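Local structure of OLD nuclease (Thermus scotoductus, 6P74) at residues L23-K34 / R319-K328. The protein degrades linear or supercoiled double-stranded DNA from 5' to 3' with divalent metal ions, nicks circular DNA, and has a DNA-stimulated ATPase activity. Sequence-based numbering, arbitrary orientation.
Sequences LTAIVGPNGAGK and RFEALRLVRK. With SO4 (sulfate ion), chain D; SO4 (sulfate ion), chain H.
Val326 sets its CG1 methyl against the backbone of the Walker A P-loop, 3.2 Å from Ala32 O and 3.7 Å from Lys34 N, beside Gly33 at the N-cap position of the following helix. The P-loop follows strand 23-27, which runs parallel to strand 323-328 in the central sheet of the ABC-type ATPase domain, with strand 304-308 on its other flank. Four backbone hydrogen bonds zip the pair: Ala322 O takes Ala25 N, Ala25 O takes Arg324 N, Arg324 O takes Val27 N, and Val27 O takes Val326 N at 2.7 Å. On one face Val27 CG2 packs against Leu325 CD1 (3.6 Å), beside Ala25 and Leu323. On the other, Ile26 CG2 meets Val326 CG2, and Thr24 CG2 sits over one face of the Arg324 guanidinium, offset toward its rim. A bend at chi2 (-71°) folds that arginine back along its own strand. Its NH1 grips Glu321 O and Leu323 O, both in the guanidinium plane, while NE reaches Pro19 O, so the flat group is fixed against rotation. At the start of the contact Leu23 and Arg319 cross at about a right angle, Leu23 CD2 meeting CD of Arg319, whose guanidinium leads on to a salt bridge with Asp299. Past the end of strand 23-27, Ala32 CB rests on Arg327 CA (3.6 Å), and the extended Lys328 chain lays CE against Gly31 O. One sulfate, probably from the crystallisation liquor, is held by Gly31 N, Gly33 N and a hydrogen bond to Thr35 OG1, consistent with the inferred ATP site and a phosphate position within it; a second is hydrogen-bonded to Lys328 N. Lys34, bent at chi3 and chi4, curls back over the loop, and its NZ donates to Gly28 O at 2.8 Å from above the carbonyl plane.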
# COMPACT_ATOMS: atom_id res chain seq x y z
N LEU A 23 -7.94 -14.05 21.09
CA LEU A 23 -6.60 -13.61 20.73
C LEU A 23 -6.20 -14.46 19.53
O LEU A 23 -6.23 -15.69 19.61
CB LEU A 23 -5.63 -13.80 21.88
CG LEU A 23 -4.35 -12.99 21.87
CD1 LEU A 23 -4.70 -11.53 22.00
CD2 LEU A 23 -3.49 -13.43 23.02
N THR A 24 -5.84 -13.80 18.43
CA THR A 24 -5.37 -14.49 17.23
C THR A 24 -4.01 -13.91 16.88
O THR A 24 -3.90 -12.72 16.56
CB THR A 24 -6.36 -14.34 16.07
OG1 THR A 24 -7.69 -14.65 16.52
CG2 THR A 24 -5.99 -15.27 14.95
N ALA A 25 -2.96 -14.74 16.98
CA ALA A 25 -1.58 -14.32 16.76
C ALA A 25 -1.12 -14.94 15.46
O ALA A 25 -1.01 -16.17 15.36
CB ALA A 25 -0.66 -14.75 17.91
N ILE A 26 -0.86 -14.10 14.46
CA ILE A 26 -0.59 -14.55 13.10
C ILE A 26 0.90 -14.36 12.83
O ILE A 26 1.40 -13.24 12.89
CB ILE A 26 -1.44 -13.77 12.09
CG1 ILE A 26 -2.92 -13.81 12.52
CG2 ILE A 26 -1.17 -14.28 10.71
CD1 ILE A 26 -3.88 -13.25 11.48
N VAL A 27 1.59 -15.46 12.54
CA VAL A 27 3.04 -15.45 12.32
C VAL A 27 3.36 -16.13 10.99
O VAL A 27 2.56 -16.89 10.44
CB VAL A 27 3.81 -16.13 13.46
CG1 VAL A 27 3.24 -15.73 14.79
CG2 VAL A 27 3.75 -17.63 13.28
N GLY A 28 4.56 -15.86 10.50
CA GLY A 28 5.02 -16.40 9.24
C GLY A 28 5.94 -15.41 8.55
O GLY A 28 6.05 -14.25 8.97
N PRO A 29 6.61 -15.84 7.49
CA PRO A 29 7.58 -14.96 6.82
C PRO A 29 6.91 -13.82 6.05
O PRO A 29 5.71 -13.80 5.76
CB PRO A 29 8.32 -15.90 5.87
CG PRO A 29 8.11 -17.27 6.45
CD PRO A 29 6.69 -17.21 6.98
N ASN A 30 7.76 -12.85 5.69
CA ASN A 30 7.32 -11.61 5.06
C ASN A 30 6.92 -11.83 3.61
O ASN A 30 7.68 -12.38 2.81
CB ASN A 30 8.43 -10.56 5.15
CG ASN A 30 8.64 -10.05 6.55
OD1 ASN A 30 7.73 -10.12 7.39
ND2 ASN A 30 9.82 -9.54 6.83
N GLY A 31 5.72 -11.35 3.26
CA GLY A 31 5.18 -11.53 1.93
C GLY A 31 4.46 -12.84 1.73
O GLY A 31 3.90 -13.07 0.65
N ALA A 32 4.46 -13.70 2.75
CA ALA A 32 3.87 -15.03 2.66
C ALA A 32 2.38 -15.05 2.99
O ALA A 32 1.81 -16.14 3.05
CB ALA A 32 4.63 -15.98 3.60
N GLY A 33 1.74 -13.89 3.20
CA GLY A 33 0.30 -13.79 3.37
C GLY A 33 -0.18 -13.14 4.66
O GLY A 33 -1.36 -12.76 4.76
N LYS A 34 0.70 -13.04 5.66
CA LYS A 34 0.43 -12.48 6.98
C LYS A 34 -0.38 -11.18 6.93
O LYS A 34 -1.50 -11.11 7.45
CB LYS A 34 1.79 -12.23 7.67
CG LYS A 34 1.77 -12.16 9.18
CD LYS A 34 3.14 -12.64 9.79
CE LYS A 34 4.28 -11.64 9.63
NZ LYS A 34 5.00 -11.73 8.31
N ARG A 319 0.19 -20.52 24.59
CA ARG A 319 -1.14 -20.14 24.14
C ARG A 319 -1.02 -20.63 22.70
O ARG A 319 -0.49 -19.94 21.83
CB ARG A 319 -1.28 -18.62 24.27
CG ARG A 319 -2.68 -18.10 24.42
CD ARG A 319 -2.65 -16.61 24.71
NE ARG A 319 -2.55 -16.29 26.13
CZ ARG A 319 -3.59 -15.91 26.87
NH1 ARG A 319 -4.80 -15.80 26.32
NH2 ARG A 319 -3.42 -15.63 28.16
N PHE A 320 -1.50 -21.85 22.44
CA PHE A 320 -1.23 -22.48 21.15
C PHE A 320 -2.56 -22.29 20.42
O PHE A 320 -2.56 -22.27 19.18
CB PHE A 320 -0.82 -23.96 21.16
CG PHE A 320 -1.70 -24.82 22.01
CD1 PHE A 320 -2.95 -25.22 21.56
CD2 PHE A 320 -1.27 -25.27 23.26
CE1 PHE A 320 -3.77 -26.03 22.35
CE2 PHE A 320 -2.08 -26.07 24.06
CZ PHE A 320 -3.33 -26.46 23.60
N GLU A 321 -3.67 -22.10 21.14
CA GLU A 321 -4.93 -21.86 20.44
C GLU A 321 -4.87 -20.59 19.61
O GLU A 321 -5.55 -20.49 18.59
CB GLU A 321 -6.10 -21.79 21.44
CG GLU A 321 -6.32 -23.06 22.27
CD GLU A 321 -5.45 -23.09 23.52
OE1 GLU A 321 -4.47 -22.32 23.61
OE2 GLU A 321 -5.75 -23.90 24.43
N ALA A 322 -4.09 -19.60 20.05
CA ALA A 322 -4.04 -18.32 19.35
C ALA A 322 -3.27 -18.39 18.03
O ALA A 322 -3.49 -17.54 17.15
CB ALA A 322 -3.40 -17.26 20.23
N LEU A 323 -2.43 -19.40 17.85
CA LEU A 323 -1.42 -19.40 16.80
C LEU A 323 -2.01 -19.70 15.43
O LEU A 323 -2.78 -20.66 15.27
CB LEU A 323 -0.33 -20.40 17.14
CG LEU A 323 0.53 -19.97 18.33
CD1 LEU A 323 1.55 -21.04 18.71
CD2 LEU A 323 1.21 -18.62 18.04
N ARG A 324 -1.63 -18.87 14.46
CA ARG A 324 -1.86 -19.11 13.05
C ARG A 324 -0.54 -18.87 12.34
O ARG A 324 0.01 -17.76 12.43
CB ARG A 324 -2.93 -18.17 12.46
CG ARG A 324 -4.20 -18.01 13.27
CD ARG A 324 -5.04 -19.27 13.22
NE ARG A 324 -6.28 -19.06 13.94
CZ ARG A 324 -6.46 -19.33 15.23
NH1 ARG A 324 -5.47 -19.86 15.94
NH2 ARG A 324 -7.63 -19.06 15.79
N LEU A 325 -0.05 -19.87 11.62
CA LEU A 325 1.23 -19.75 10.91
C LEU A 325 0.97 -19.74 9.40
O LEU A 325 0.31 -20.64 8.87
CB LEU A 325 2.18 -20.88 11.32
CG LEU A 325 3.51 -21.10 10.59
CD1 LEU A 325 4.36 -19.86 10.55
CD2 LEU A 325 4.27 -22.21 11.29
N VAL A 326 1.46 -18.70 8.73
CA VAL A 326 1.12 -18.41 7.33
C VAL A 326 2.40 -18.47 6.50
O VAL A 326 3.40 -17.83 6.85
CB VAL A 326 0.45 -17.03 7.18
CG1 VAL A 326 0.13 -16.71 5.70
CG2 VAL A 326 -0.82 -16.95 8.01
N ARG A 327 2.37 -19.23 5.41
CA ARG A 327 3.55 -19.29 4.55
C ARG A 327 3.17 -19.87 3.19
O ARG A 327 2.08 -20.44 3.01
CB ARG A 327 4.66 -20.11 5.21
CG ARG A 327 4.49 -21.58 5.11
CD ARG A 327 5.34 -22.24 6.15
NE ARG A 327 4.51 -23.20 6.86
CZ ARG A 327 4.89 -23.90 7.91
NH1 ARG A 327 6.11 -23.77 8.42
NH2 ARG A 327 4.01 -24.73 8.45
N LYS A 328 4.07 -19.68 2.22
CA LYS A 328 3.87 -20.17 0.86
C LYS A 328 4.51 -21.54 0.72
O LYS A 328 5.63 -21.77 1.19
CB LYS A 328 4.46 -19.19 -0.16
CG LYS A 328 3.77 -17.82 -0.21
CD LYS A 328 4.25 -16.92 -1.37
CE LYS A 328 3.49 -15.56 -1.38
NZ LYS A 328 3.63 -14.74 -2.63
S SO4 D . 2.70 -10.16 4.27
O1 SO4 D . 2.76 -11.59 4.01
O2 SO4 D . 2.32 -9.94 5.66
O3 SO4 D . 4.01 -9.56 4.04
O4 SO4 D . 1.72 -9.53 3.39
S SO4 H . 8.11 -19.39 3.00
O1 SO4 H . 8.41 -20.82 3.03
O2 SO4 H . 7.50 -19.02 4.27
O3 SO4 H . 9.33 -18.61 2.80
O4 SO4 H . 7.17 -19.11 1.92